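Local atomic coordinates of eukaryotic translation initiation factor 2A (Schizosaccharomyces pombe, PDB entry 3WJ9), a protein that probably directs methionyl-tRNAi to 40S ribosomal subunits in a codon-dependent manner, early in translation of a small number of specific mRNAs. Residues Val57-Thr62 against Lys67-Pro72; Ile15-Ala20 against Ala40-Asn45; Phe361-Gln366 against Arg407-Asn412; Thr370-Pro375 against Asp380-Ile385; Gln131-Glu136 against Gln177-Ala182. All coordinates share one frame; numbering follows the deposited sequence.

Contact 1: Val57-Thr62 against Lys67-Pro72; sequences VVINDT and KLTQLP
V57 N bonds L71 O at 3.0 Å and L71 N returns to V57 O, while I59 N reaches T69 O at 3.2 Å in a nearly straight bond. I59 O then takes two donors, L68 N at 2.7 Å and, weakly, T69 N, so L68 and T69 both face I59 in a classic beta bulge. Apolar packing gathers V57, I59, T69 and L71 on one face of the sheet, where I59 and L71 also pack on L88 of the next blade. Here I59 CD1 lies 4.0 Å from T69 CB, the two side chains pointing the same way. On the other face the fully extended K67 runs across V58 at about a right angle, its CE 3.5 Å from V58 CG2. Within strand 67-71, K67 NZ meets Q70 OE1 at 3.1 Å in the carbonyl plane, on a lone pair. With an alanine here instead of Q70, the K67 ammonium would probably lose this acceptor and its chain be freer to swing off V58. The whole is the outer hairpin of a four-stranded antiparallel blade, characteristic of a beta-propeller.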
# COMPACT_ATOMS: atom_id res chain seq x y z
N VAL A 57 -20.29 -5.77 7.10
CA VAL A 57 -19.41 -5.16 6.11
C VAL A 57 -20.14 -5.07 4.77
O VAL A 57 -20.67 -6.06 4.28
CB VAL A 57 -18.10 -5.97 5.92
CG1 VAL A 57 -17.31 -5.42 4.73
CG2 VAL A 57 -17.26 -5.93 7.18
N VAL A 58 -20.18 -3.87 4.20
CA VAL A 58 -20.96 -3.64 2.98
C VAL A 58 -20.09 -3.31 1.77
O VAL A 58 -19.20 -2.47 1.85
CB VAL A 58 -21.99 -2.51 3.19
CG1 VAL A 58 -22.47 -1.95 1.87
CG2 VAL A 58 -23.17 -3.03 3.99
N ILE A 59 -20.36 -3.99 0.66
CA ILE A 59 -19.66 -3.75 -0.59
C ILE A 59 -20.58 -3.06 -1.60
O ILE A 59 -21.64 -3.59 -1.95
CB ILE A 59 -19.13 -5.06 -1.19
CG1 ILE A 59 -18.29 -5.81 -0.16
CG2 ILE A 59 -18.33 -4.78 -2.45
CD1 ILE A 59 -17.67 -7.09 -0.68
N ASN A 60 -20.17 -1.88 -2.06
CA ASN A 60 -20.99 -1.09 -2.98
C ASN A 60 -20.39 -1.01 -4.39
O ASN A 60 -19.24 -1.37 -4.60
CB ASN A 60 -21.18 0.32 -2.43
CG ASN A 60 -21.86 0.34 -1.08
OD1 ASN A 60 -21.20 0.27 -0.04
ND2 ASN A 60 -23.18 0.44 -1.08
N ASP A 61 -21.20 -0.54 -5.33
CA ASP A 61 -20.74 -0.27 -6.69
C ASP A 61 -20.39 1.21 -6.81
O ASP A 61 -21.24 2.07 -6.63
CB ASP A 61 -21.81 -0.65 -7.72
CG ASP A 61 -21.43 -0.27 -9.13
OD1 ASP A 61 -20.22 -0.27 -9.46
OD2 ASP A 61 -22.34 0.05 -9.93
N THR A 62 -19.13 1.50 -7.12
CA THR A 62 -18.63 2.87 -7.13
C THR A 62 -19.26 3.76 -8.20
O THR A 62 -19.04 4.97 -8.21
CB THR A 62 -17.10 2.90 -7.31
OG1 THR A 62 -16.77 2.43 -8.62
CG2 THR A 62 -16.43 2.04 -6.27
N LYS A 67 -25.56 -0.95 -3.06
CA LYS A 67 -25.08 -2.03 -2.22
C LYS A 67 -25.12 -3.34 -3.01
O LYS A 67 -26.09 -3.60 -3.72
CB LYS A 67 -25.92 -2.14 -0.95
CG LYS A 67 -25.53 -3.29 -0.04
CD LYS A 67 -26.43 -3.34 1.18
CE LYS A 67 -25.93 -4.35 2.20
NZ LYS A 67 -26.74 -4.33 3.45
N LEU A 68 -24.07 -4.13 -2.89
CA LEU A 68 -23.96 -5.37 -3.66
C LEU A 68 -23.92 -6.60 -2.77
O LEU A 68 -24.68 -7.55 -2.98
CB LEU A 68 -22.72 -5.33 -4.55
CG LEU A 68 -22.68 -4.32 -5.69
CD1 LEU A 68 -21.31 -4.33 -6.36
CD2 LEU A 68 -23.77 -4.61 -6.70
N THR A 69 -23.05 -6.58 -1.78
CA THR A 69 -22.76 -7.76 -0.98
C THR A 69 -22.82 -7.48 0.51
O THR A 69 -22.50 -6.37 0.96
CB THR A 69 -21.37 -8.33 -1.33
OG1 THR A 69 -21.27 -8.50 -2.75
CG2 THR A 69 -21.12 -9.66 -0.64
N GLN A 70 -23.23 -8.48 1.29
CA GLN A 70 -23.24 -8.36 2.73
C GLN A 70 -22.38 -9.44 3.40
O GLN A 70 -22.58 -10.63 3.19
CB GLN A 70 -24.67 -8.44 3.27
CG GLN A 70 -24.75 -8.24 4.76
CD GLN A 70 -24.04 -6.97 5.19
OE1 GLN A 70 -24.57 -5.87 5.03
NE2 GLN A 70 -22.84 -7.12 5.72
N LEU A 71 -21.42 -9.00 4.21
CA LEU A 71 -20.56 -9.91 4.95
C LEU A 71 -20.80 -9.80 6.45
O LEU A 71 -20.69 -8.72 7.02
CB LEU A 71 -19.09 -9.64 4.64
CG LEU A 71 -18.75 -9.44 3.16
CD1 LEU A 71 -17.26 -9.19 2.99
CD2 LEU A 71 -19.20 -10.64 2.34
N PRO A 72 -21.12 -10.93 7.10
CA PRO A 72 -21.33 -10.96 8.55
C PRO A 72 -20.01 -10.87 9.32
O PRO A 72 -19.76 -11.70 10.20
CB PRO A 72 -22.01 -12.31 8.78
CG PRO A 72 -21.52 -13.16 7.67
CD PRO A 72 -21.33 -12.25 6.49

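Contact 2: Ile15-Ala20 against Ala40-Asn45; sequences IGLVNA and ACYSPN
L17 and Y42 both set CG anti to the carbonyl carbon, with chi1 at -44° and -81°, and this sends the two side chains out from their strands to come at each other from opposite directions. I15 is stretched instead, CG1 anti to the backbone N and CD1 carried on in line, which takes its tip toward A40. The touches that result are few, and made by methyl groups. L17 CD2 comes within 3.7 Å of Y42 OH and 4.4 Å of Y42 CZ, approaching the phenol end of the ring obliquely. I15 CD1 stands 4.3 Å from A40 CB, a lighter contact of one methyl with another. No hydrogen bond crosses. The touching parts, residues 15-17 and 40-42, run only 14° apart in direction, yet the CA atoms of L17 and Y42 are 10.7 Å apart, far beyond beta pairing: two separate sheets face each other through their side chains. The Y42 hydroxyl finds its polar partner in Q6 OE1, which anchors the far end of the ring beside the L17 methyl. Around this interface, F49 and Y51 of strand 48-53 fill in beside L17, I15 and A40, F405 meets the Y42 ring nearly at right angles, and A8 of strand 6-11 touches it too. Strand 15-19, edge of the three-stranded blade, thus packs on strand 37-42, the first strand of the four-stranded blade that follows.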
# COMPACT_ATOMS: atom_id res chain seq x y z
N ILE A 15 -19.91 9.03 6.39
CA ILE A 15 -19.09 8.31 5.43
C ILE A 15 -19.78 8.29 4.07
O ILE A 15 -20.98 8.03 3.97
CB ILE A 15 -18.81 6.86 5.89
CG1 ILE A 15 -18.04 6.10 4.81
CG2 ILE A 15 -20.10 6.14 6.26
CD1 ILE A 15 -17.74 4.68 5.16
N GLY A 16 -19.03 8.60 3.02
CA GLY A 16 -19.61 8.65 1.69
C GLY A 16 -18.61 8.69 0.56
O GLY A 16 -17.41 8.84 0.76
N LEU A 17 -19.13 8.53 -0.65
CA LEU A 17 -18.34 8.67 -1.86
C LEU A 17 -18.70 10.01 -2.50
O LEU A 17 -19.84 10.46 -2.39
CB LEU A 17 -18.60 7.50 -2.82
CG LEU A 17 -18.63 6.13 -2.13
CD1 LEU A 17 -18.84 5.00 -3.13
CD2 LEU A 17 -17.37 5.89 -1.32
N VAL A 18 -17.73 10.66 -3.12
CA VAL A 18 -17.94 12.00 -3.66
C VAL A 18 -17.44 12.13 -5.09
O VAL A 18 -16.24 11.99 -5.35
CB VAL A 18 -17.24 13.08 -2.79
CG1 VAL A 18 -17.42 14.45 -3.40
CG2 VAL A 18 -17.77 13.05 -1.37
N ASN A 19 -18.35 12.38 -6.02
CA ASN A 19 -17.97 12.60 -7.41
C ASN A 19 -17.62 14.07 -7.64
O ASN A 19 -18.51 14.91 -7.78
CB ASN A 19 -19.09 12.16 -8.36
CG ASN A 19 -19.29 10.65 -8.37
OD1 ASN A 19 -18.33 9.90 -8.19
ND2 ASN A 19 -20.52 10.22 -8.58
N ALA A 20 -16.32 14.37 -7.65
CA ALA A 20 -15.84 15.74 -7.73
C ALA A 20 -16.21 16.42 -9.04
O ALA A 20 -16.29 17.65 -9.11
CB ALA A 20 -14.33 15.78 -7.52
N ALA A 40 -12.67 1.72 5.92
CA ALA A 40 -13.12 1.76 4.52
C ALA A 40 -11.95 1.59 3.55
O ALA A 40 -10.81 1.88 3.89
CB ALA A 40 -13.85 3.06 4.24
N CYS A 41 -12.25 1.12 2.34
CA CYS A 41 -11.23 0.94 1.30
C CYS A 41 -11.81 0.71 -0.10
O CYS A 41 -12.97 0.33 -0.25
CB CYS A 41 -10.29 -0.22 1.66
SG CYS A 41 -11.08 -1.85 1.70
N TYR A 42 -10.98 0.94 -1.12
CA TYR A 42 -11.33 0.65 -2.51
C TYR A 42 -10.62 -0.62 -2.98
O TYR A 42 -9.55 -0.96 -2.49
CB TYR A 42 -10.94 1.81 -3.43
CG TYR A 42 -11.92 2.97 -3.48
CD1 TYR A 42 -13.16 2.84 -4.08
CD2 TYR A 42 -11.57 4.21 -2.96
CE1 TYR A 42 -14.05 3.91 -4.13
CE2 TYR A 42 -12.44 5.28 -3.01
CZ TYR A 42 -13.68 5.12 -3.60
OH TYR A 42 -14.55 6.19 -3.65
N SER A 43 -11.23 -1.30 -3.95
CA SER A 43 -10.53 -2.36 -4.68
C SER A 43 -9.48 -1.71 -5.57
O SER A 43 -9.68 -0.58 -6.02
CB SER A 43 -11.52 -3.21 -5.49
OG SER A 43 -12.26 -2.41 -6.40
N PRO A 44 -8.36 -2.41 -5.82
CA PRO A 44 -7.22 -1.85 -6.56
C PRO A 44 -7.60 -1.18 -7.87
O PRO A 44 -6.93 -0.24 -8.30
CB PRO A 44 -6.35 -3.09 -6.82
CG PRO A 44 -6.64 -3.98 -5.67
CD PRO A 44 -8.10 -3.79 -5.37
N ASN A 45 -8.66 -1.66 -8.51
CA ASN A 45 -9.16 -1.08 -9.75
C ASN A 45 -10.31 -0.10 -9.52
O ASN A 45 -10.86 0.46 -10.47
CB ASN A 45 -9.60 -2.18 -10.71
CG ASN A 45 -10.33 -3.31 -10.00
OD1 ASN A 45 -9.92 -3.75 -8.93
ND2 ASN A 45 -11.40 -3.80 -10.61

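Contact 3: Phe361-Gln366 against Arg407-Asn412; sequences FSPDSQ and RPRPLN
R407 meets P363 through its backbone: the carbonyl oxygen R407 O lies 3.4 Å from P363 CG, a van der Waals approach to the ring of the proline. Its side chain leads the other way, where R407 NH1 forms a salt bridge with E63 OE2 and the backbone bonds to Q6. P408 follows, and its CA is 4.3 Å from P363 CG; the P408 ring itself turns off toward Y42. The P363 ring that receives these atoms sits at the second position of a type I turn from S362 to S365, closed by S365 N to S362 O at 2.7 Å. This is the tight connection between the first two strands of the WD 4 blade, and S362 OG braces it from within by bonding the D364 carboxylate and accepting F367 N. Next comes R409, whose N is 3.9 Å from P363 CG and whose aliphatic start lies alongside the proline, R409 CG to P363 CG being 4.1 Å. Its chain then bends twice (chi2 -53°, chi3 -67°), turning the guanidinium off the proline and back over R407. The R409 CZ atom stands 3.8 Å above the R407 guanidinium plane, over its centre. Two positive groups placed face to face like this would be expected to disfavour each other, and the carboxylate of E63 at R407 may offset part of that.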
# COMPACT_ATOMS: atom_id res chain seq x y z
N PHE A 361 -2.02 11.75 -5.62
CA PHE A 361 -2.43 12.20 -6.95
C PHE A 361 -3.77 11.59 -7.32
O PHE A 361 -4.09 10.47 -6.91
CB PHE A 361 -1.39 11.82 -8.00
CG PHE A 361 -0.14 12.66 -7.96
CD1 PHE A 361 0.90 12.35 -7.10
CD2 PHE A 361 -0.00 13.74 -8.81
CE1 PHE A 361 2.05 13.11 -7.08
CE2 PHE A 361 1.14 14.51 -8.79
CZ PHE A 361 2.17 14.20 -7.92
N SER A 362 -4.55 12.31 -8.11
CA SER A 362 -5.73 11.74 -8.75
C SER A 362 -5.24 10.72 -9.77
O SER A 362 -4.11 10.84 -10.26
CB SER A 362 -6.58 12.83 -9.41
OG SER A 362 -5.86 13.47 -10.44
N PRO A 363 -6.07 9.71 -10.09
CA PRO A 363 -5.74 8.68 -11.08
C PRO A 363 -5.11 9.22 -12.37
O PRO A 363 -4.22 8.59 -12.92
CB PRO A 363 -7.11 8.06 -11.38
CG PRO A 363 -7.83 8.16 -10.08
CD PRO A 363 -7.36 9.45 -9.44
N ASP A 364 -5.57 10.39 -12.82
CA ASP A 364 -5.09 10.96 -14.07
C ASP A 364 -3.89 11.89 -13.87
O ASP A 364 -3.47 12.58 -14.80
CB ASP A 364 -6.22 11.71 -14.77
CG ASP A 364 -6.73 12.90 -13.97
OD1 ASP A 364 -6.64 12.85 -12.73
OD2 ASP A 364 -7.21 13.87 -14.59
N SER A 365 -3.36 11.91 -12.65
CA SER A 365 -2.17 12.68 -12.30
C SER A 365 -2.34 14.19 -12.47
O SER A 365 -1.36 14.94 -12.45
CB SER A 365 -0.96 12.22 -13.12
OG SER A 365 -0.88 10.81 -13.18
N GLN A 366 -3.58 14.64 -12.64
CA GLN A 366 -3.83 16.05 -12.90
C GLN A 366 -4.21 16.80 -11.63
O GLN A 366 -3.99 18.01 -11.53
CB GLN A 366 -4.92 16.22 -13.95
CG GLN A 366 -4.57 15.58 -15.28
CD GLN A 366 -3.18 15.96 -15.75
OE1 GLN A 366 -2.80 17.13 -15.72
NE2 GLN A 366 -2.41 14.96 -16.18
N ARG A 407 -10.72 7.22 -5.74
CA ARG A 407 -11.12 5.94 -6.32
C ARG A 407 -10.19 5.63 -7.48
O ARG A 407 -10.24 6.29 -8.52
CB ARG A 407 -12.57 5.99 -6.79
CG ARG A 407 -13.02 4.72 -7.48
CD ARG A 407 -14.26 4.96 -8.32
NE ARG A 407 -14.03 5.96 -9.35
CZ ARG A 407 -14.91 6.28 -10.29
NH1 ARG A 407 -16.09 5.67 -10.33
NH2 ARG A 407 -14.62 7.20 -11.20
N PRO A 408 -9.32 4.62 -7.30
CA PRO A 408 -8.27 4.30 -8.28
C PRO A 408 -8.81 3.78 -9.61
O PRO A 408 -9.68 2.91 -9.62
CB PRO A 408 -7.46 3.21 -7.57
CG PRO A 408 -8.43 2.57 -6.65
CD PRO A 408 -9.33 3.67 -6.18
N ARG A 409 -8.31 4.32 -10.71
CA ARG A 409 -8.68 3.85 -12.05
C ARG A 409 -7.43 3.42 -12.80
O ARG A 409 -6.37 4.03 -12.65
CB ARG A 409 -9.42 4.94 -12.83
CG ARG A 409 -10.48 5.71 -12.05
CD ARG A 409 -11.49 4.80 -11.38
NE ARG A 409 -12.35 4.10 -12.33
CZ ARG A 409 -13.24 3.17 -11.98
NH1 ARG A 409 -13.38 2.84 -10.71
NH2 ARG A 409 -13.98 2.58 -12.91
N PRO A 410 -7.55 2.37 -13.63
CA PRO A 410 -6.41 1.83 -14.38
C PRO A 410 -6.33 2.31 -15.83
O PRO A 410 -7.29 2.19 -16.58
CB PRO A 410 -6.67 0.32 -14.34
CG PRO A 410 -8.18 0.18 -14.18
CD PRO A 410 -8.75 1.54 -13.82
N LEU A 411 -5.16 2.85 -16.20
CA LEU A 411 -4.87 3.25 -17.57
C LEU A 411 -5.93 4.20 -18.14
O LEU A 411 -6.48 3.94 -19.22
CB LEU A 411 -4.75 2.02 -18.48
CG LEU A 411 -3.43 1.25 -18.52
CD1 LEU A 411 -3.50 0.05 -17.60
CD2 LEU A 411 -3.12 0.82 -19.94
N ASN A 412 -6.21 5.28 -17.43
CA ASN A 412 -7.19 6.25 -17.90
C ASN A 412 -6.64 7.04 -19.08
O ASN A 412 -7.10 6.89 -20.21
CB ASN A 412 -7.59 7.19 -16.76
CG ASN A 412 -8.80 8.05 -17.09
OD1 ASN A 412 -9.12 8.26 -18.26
ND2 ASN A 412 -9.48 8.53 -16.06

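Contact 4: Thr370-Pro375 against Asp380-Ile385; sequences TAVTSP and DNSIKI
V372 and N381 cross at about a right angle, and the N381 amide reaches over the V372 backbone. N381 CG is anti to its carbonyl carbon (chi1 -69°), which brings N381 ND2 to 2.7 Å from V372 O. The bond is bent: ND2 sits well above the carbonyl plane, 56° out of it, and misses the lone pairs. The same oxygen takes a second, weak bond from S382 N. ND2 also bonds L377 O in the connecting loop, so the amide ties the hairpin's end together, and N381 OD1 at its other end lies 3.6 Å from S374 CB. V372 in turn presses its CB on D380 O at 3.5 Å. These residues close the middle hairpin of the WD 4 blade, a four-stranded propeller sheet in which the short segments 370-372 and 382-385 run antiparallel at 171°. Further along, T370 and K384 lie side by side and point the same way, with T370 OG1 3.7 Å from K384 CB. That hydroxyl is bonded to W386 NE1, and the K384 ammonium end makes a cation-pi contact with the same tryptophan, so one indole serves both residues. Beneath them the backbones pair tightly, T370 N to K384 O at 2.8 Å and K384 N to T370 O at 2.9 Å. On the opposite face of the sheet, A371 and I383 are partners, and I383 continues onto L401, A404 and Y9 of the neighbouring blade.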
# COMPACT_ATOMS: atom_id res chain seq x y z
N THR A 370 -5.08 16.36 -0.49
CA THR A 370 -4.38 16.39 0.79
C THR A 370 -5.41 16.33 1.91
O THR A 370 -6.55 16.77 1.73
CB THR A 370 -3.50 17.65 0.96
OG1 THR A 370 -4.32 18.83 0.93
CG2 THR A 370 -2.45 17.74 -0.14
N ALA A 371 -5.03 15.77 3.05
CA ALA A 371 -5.94 15.67 4.18
C ALA A 371 -5.18 15.75 5.50
O ALA A 371 -3.97 15.57 5.55
CB ALA A 371 -6.74 14.38 4.11
N VAL A 372 -5.92 16.05 6.56
CA VAL A 372 -5.38 16.00 7.91
C VAL A 372 -6.29 15.09 8.73
O VAL A 372 -7.49 15.34 8.83
CB VAL A 372 -5.28 17.41 8.54
CG1 VAL A 372 -4.83 17.31 9.98
CG2 VAL A 372 -4.33 18.28 7.73
N THR A 373 -5.72 14.03 9.30
CA THR A 373 -6.54 12.96 9.87
C THR A 373 -6.32 12.68 11.35
O THR A 373 -5.24 12.89 11.90
CB THR A 373 -6.32 11.64 9.09
OG1 THR A 373 -4.95 11.25 9.19
CG2 THR A 373 -6.68 11.82 7.62
N SER A 374 -7.38 12.18 11.99
CA SER A 374 -7.36 11.68 13.35
C SER A 374 -7.26 10.15 13.26
O SER A 374 -7.75 9.57 12.29
CB SER A 374 -8.62 12.14 14.10
OG SER A 374 -8.65 11.71 15.45
N PRO A 375 -6.63 9.50 14.25
CA PRO A 375 -6.01 10.04 15.46
C PRO A 375 -4.56 10.48 15.29
O PRO A 375 -3.91 10.78 16.30
CB PRO A 375 -6.11 8.88 16.44
CG PRO A 375 -5.97 7.68 15.58
CD PRO A 375 -6.62 8.02 14.26
N ASP A 380 -7.91 20.28 13.52
CA ASP A 380 -7.83 20.82 12.16
C ASP A 380 -7.98 19.76 11.06
O ASP A 380 -7.33 19.85 10.02
CB ASP A 380 -6.51 21.56 11.96
CG ASP A 380 -6.37 22.76 12.89
OD1 ASP A 380 -7.10 22.81 13.90
OD2 ASP A 380 -5.53 23.63 12.61
N ASN A 381 -8.85 18.78 11.27
CA ASN A 381 -9.10 17.76 10.26
C ASN A 381 -9.83 18.33 9.04
O ASN A 381 -10.80 19.07 9.19
CB ASN A 381 -9.90 16.59 10.85
CG ASN A 381 -9.09 15.79 11.84
OD1 ASN A 381 -9.60 15.37 12.88
ND2 ASN A 381 -7.82 15.57 11.53
N SER A 382 -9.37 17.98 7.85
CA SER A 382 -9.93 18.56 6.63
C SER A 382 -9.61 17.77 5.36
O SER A 382 -8.84 16.81 5.38
CB SER A 382 -9.42 19.99 6.46
OG SER A 382 -8.02 20.01 6.21
N ILE A 383 -10.24 18.18 4.26
CA ILE A 383 -9.93 17.66 2.93
C ILE A 383 -9.70 18.83 1.98
O ILE A 383 -10.45 19.81 1.99
CB ILE A 383 -11.07 16.78 2.36
CG1 ILE A 383 -11.27 15.53 3.22
CG2 ILE A 383 -10.77 16.37 0.93
CD1 ILE A 383 -12.38 14.63 2.71
N LYS A 384 -8.66 18.74 1.15
CA LYS A 384 -8.42 19.74 0.13
C LYS A 384 -7.92 19.10 -1.16
O LYS A 384 -6.93 18.37 -1.15
CB LYS A 384 -7.43 20.80 0.62
CG LYS A 384 -7.22 21.95 -0.34
CD LYS A 384 -6.60 23.14 0.36
CE LYS A 384 -6.38 24.29 -0.60
NZ LYS A 384 -5.65 25.41 0.06
N ILE A 385 -8.60 19.37 -2.27
CA ILE A 385 -8.19 18.89 -3.58
C ILE A 385 -7.54 20.03 -4.36
O ILE A 385 -8.09 21.12 -4.46
CB ILE A 385 -9.37 18.30 -4.39
CG1 ILE A 385 -9.88 17.01 -3.76
CG2 ILE A 385 -8.96 18.03 -5.82
CD1 ILE A 385 -10.93 17.20 -2.69

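Contact 5: Gln131-Glu136 against Gln177-Ala182; sequences QYTCDE and QNHAVA
T133 OG1 is gripped by three groups: it donates to D135 OD1 at 2.6 Å and accepts the backbone N-H of both S137 and L138. D135 OD1 receives it on the syn side, 32° out of the carboxylate plane, and also bonds S137 OG. The rotation of T133 is fixed by this, and its methyl is left to face H179. T133 CG2 comes over one face of the imidazole, 4.0 Å from the ring centroid of H179 and 25° off its normal, a CH-pi contact in which the two side chains cross at about a right angle. The other oxygen of the carboxylate works at the ring's edge. H179 NE2 donates to D135 OD2 near the ring plane, in a His-carboxylate hydrogen bond; the modelled separation of 2.4 Å is too short to be taken literally. The negative carboxylate of D135 would be expected to favour a protonated imidazole at H179. Carboxylate and ring are turned 85° against each other. T133 to E136 form a type I turn, closed by E136 N to T133 O at 3.0 Å, and it joins strand 131-132 to strand 138-143 in one blade. H179 stands just before strand 180-185 of the next blade around the propeller, so the turn of one blade is pinned to the corresponding connection of its neighbour. With a leucine in place of H179, the D135 OD2 oxygen would probably be left without its N-H mate and the T133 methyl without the flat face it rests on. H179 also packs on L138 and I200.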
# COMPACT_ATOMS: atom_id res chain seq x y z
N GLN A 131 -1.06 -12.30 0.38
CA GLN A 131 -0.57 -11.59 -0.79
C GLN A 131 -1.11 -12.30 -2.02
O GLN A 131 -1.51 -13.46 -1.95
CB GLN A 131 0.95 -11.53 -0.82
CG GLN A 131 1.56 -10.95 0.45
CD GLN A 131 3.06 -10.72 0.32
OE1 GLN A 131 3.60 -10.65 -0.78
NE2 GLN A 131 3.73 -10.61 1.46
N TYR A 132 -1.14 -11.61 -3.15
CA TYR A 132 -1.69 -12.19 -4.37
C TYR A 132 -0.80 -11.92 -5.58
O TYR A 132 0.04 -11.01 -5.56
CB TYR A 132 -3.09 -11.64 -4.65
CG TYR A 132 -4.17 -12.08 -3.69
CD1 TYR A 132 -4.28 -11.50 -2.43
CD2 TYR A 132 -5.08 -13.06 -4.05
CE1 TYR A 132 -5.27 -11.91 -1.55
CE2 TYR A 132 -6.07 -13.47 -3.17
CZ TYR A 132 -6.16 -12.89 -1.93
OH TYR A 132 -7.15 -13.29 -1.06
N THR A 133 -1.00 -12.71 -6.62
CA THR A 133 -0.42 -12.42 -7.93
C THR A 133 -1.35 -11.42 -8.62
O THR A 133 -2.48 -11.23 -8.19
CB THR A 133 -0.26 -13.69 -8.78
OG1 THR A 133 -1.54 -14.33 -8.93
CG2 THR A 133 0.70 -14.65 -8.11
N CYS A 134 -0.86 -10.77 -9.67
CA CYS A 134 -1.66 -9.76 -10.36
C CYS A 134 -2.86 -10.35 -11.09
O CYS A 134 -3.89 -9.69 -11.22
CB CYS A 134 -0.79 -8.97 -11.34
SG CYS A 134 0.15 -7.63 -10.57
N ASP A 135 -2.73 -11.58 -11.56
CA ASP A 135 -3.85 -12.26 -12.20
C ASP A 135 -4.80 -12.86 -11.18
O ASP A 135 -5.80 -13.49 -11.54
CB ASP A 135 -3.35 -13.35 -13.17
CG ASP A 135 -2.40 -14.33 -12.52
OD1 ASP A 135 -2.52 -14.60 -11.30
OD2 ASP A 135 -1.52 -14.86 -13.23
N GLU A 136 -4.47 -12.68 -9.90
CA GLU A 136 -5.32 -13.12 -8.79
C GLU A 136 -5.54 -14.64 -8.82
O GLU A 136 -6.60 -15.12 -8.44
CB GLU A 136 -6.66 -12.39 -8.83
CG GLU A 136 -7.34 -12.21 -7.49
CD GLU A 136 -8.69 -11.53 -7.64
OE1 GLU A 136 -9.54 -12.07 -8.36
OE2 GLU A 136 -8.89 -10.44 -7.05
N GLN A 177 4.19 -10.13 -14.73
CA GLN A 177 3.32 -11.02 -15.49
C GLN A 177 3.57 -12.47 -15.07
O GLN A 177 2.63 -13.21 -14.79
CB GLN A 177 3.54 -10.86 -16.99
CG GLN A 177 2.85 -9.65 -17.60
CD GLN A 177 2.75 -9.74 -19.11
OE1 GLN A 177 3.34 -10.62 -19.73
NE2 GLN A 177 2.00 -8.83 -19.71
N ASN A 178 4.84 -12.85 -15.03
CA ASN A 178 5.22 -14.16 -14.52
C ASN A 178 5.46 -14.08 -13.02
O ASN A 178 6.20 -13.23 -12.53
CB ASN A 178 6.46 -14.68 -15.23
CG ASN A 178 6.14 -15.28 -16.58
OD1 ASN A 178 5.59 -16.38 -16.67
ND2 ASN A 178 6.47 -14.56 -17.65
N HIS A 179 4.83 -14.99 -12.29
CA HIS A 179 4.79 -14.92 -10.83
C HIS A 179 6.12 -15.32 -10.20
O HIS A 179 6.67 -16.38 -10.51
CB HIS A 179 3.66 -15.81 -10.31
CG HIS A 179 2.44 -15.80 -11.17
ND1 HIS A 179 1.74 -16.95 -11.49
CD2 HIS A 179 1.78 -14.79 -11.77
CE1 HIS A 179 0.71 -16.64 -12.25
NE2 HIS A 179 0.71 -15.34 -12.44
N ALA A 180 6.63 -14.47 -9.32
CA ALA A 180 7.88 -14.74 -8.61
C ALA A 180 7.77 -14.33 -7.15
O ALA A 180 6.86 -13.59 -6.76
CB ALA A 180 9.03 -14.02 -9.29
N VAL A 181 8.70 -14.81 -6.33
CA VAL A 181 8.68 -14.53 -4.89
C VAL A 181 10.01 -13.97 -4.41
O VAL A 181 11.06 -14.22 -5.01
CB VAL A 181 8.35 -15.81 -4.09
CG1 VAL A 181 7.86 -15.46 -2.69
CG2 VAL A 181 7.31 -16.65 -4.81
N ALA A 182 9.96 -13.19 -3.33
CA ALA A 182 11.15 -12.71 -2.63
C ALA A 182 10.97 -12.93 -1.13
O ALA A 182 9.94 -12.58 -0.57
CB ALA A 182 11.38 -11.25 -2.93

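Overall arrangement
The five contacts lie around one propeller, in which no helix appears. Contacts 1 and 4 are hairpins within single blades, 26 Å apart between centres. Contacts 2, 3 and 5 join different parts of the ring: 2 packs strand 15-19 on strand 37-42, 3 sets the chain end against the WD 4 blade, and 5 links two successive blades, its centre 34 Å from that of contact 4. Along the chain they run 2, 1, 5 and then 3, with 4 falling between the two segments of 3. Contacts 2 and 3 touch, Y42 resting on R407. There strands 6-11 and 15-19 join the late strand 401-406, so both ends of this propeller fragment of the longer protein meet in one sheet.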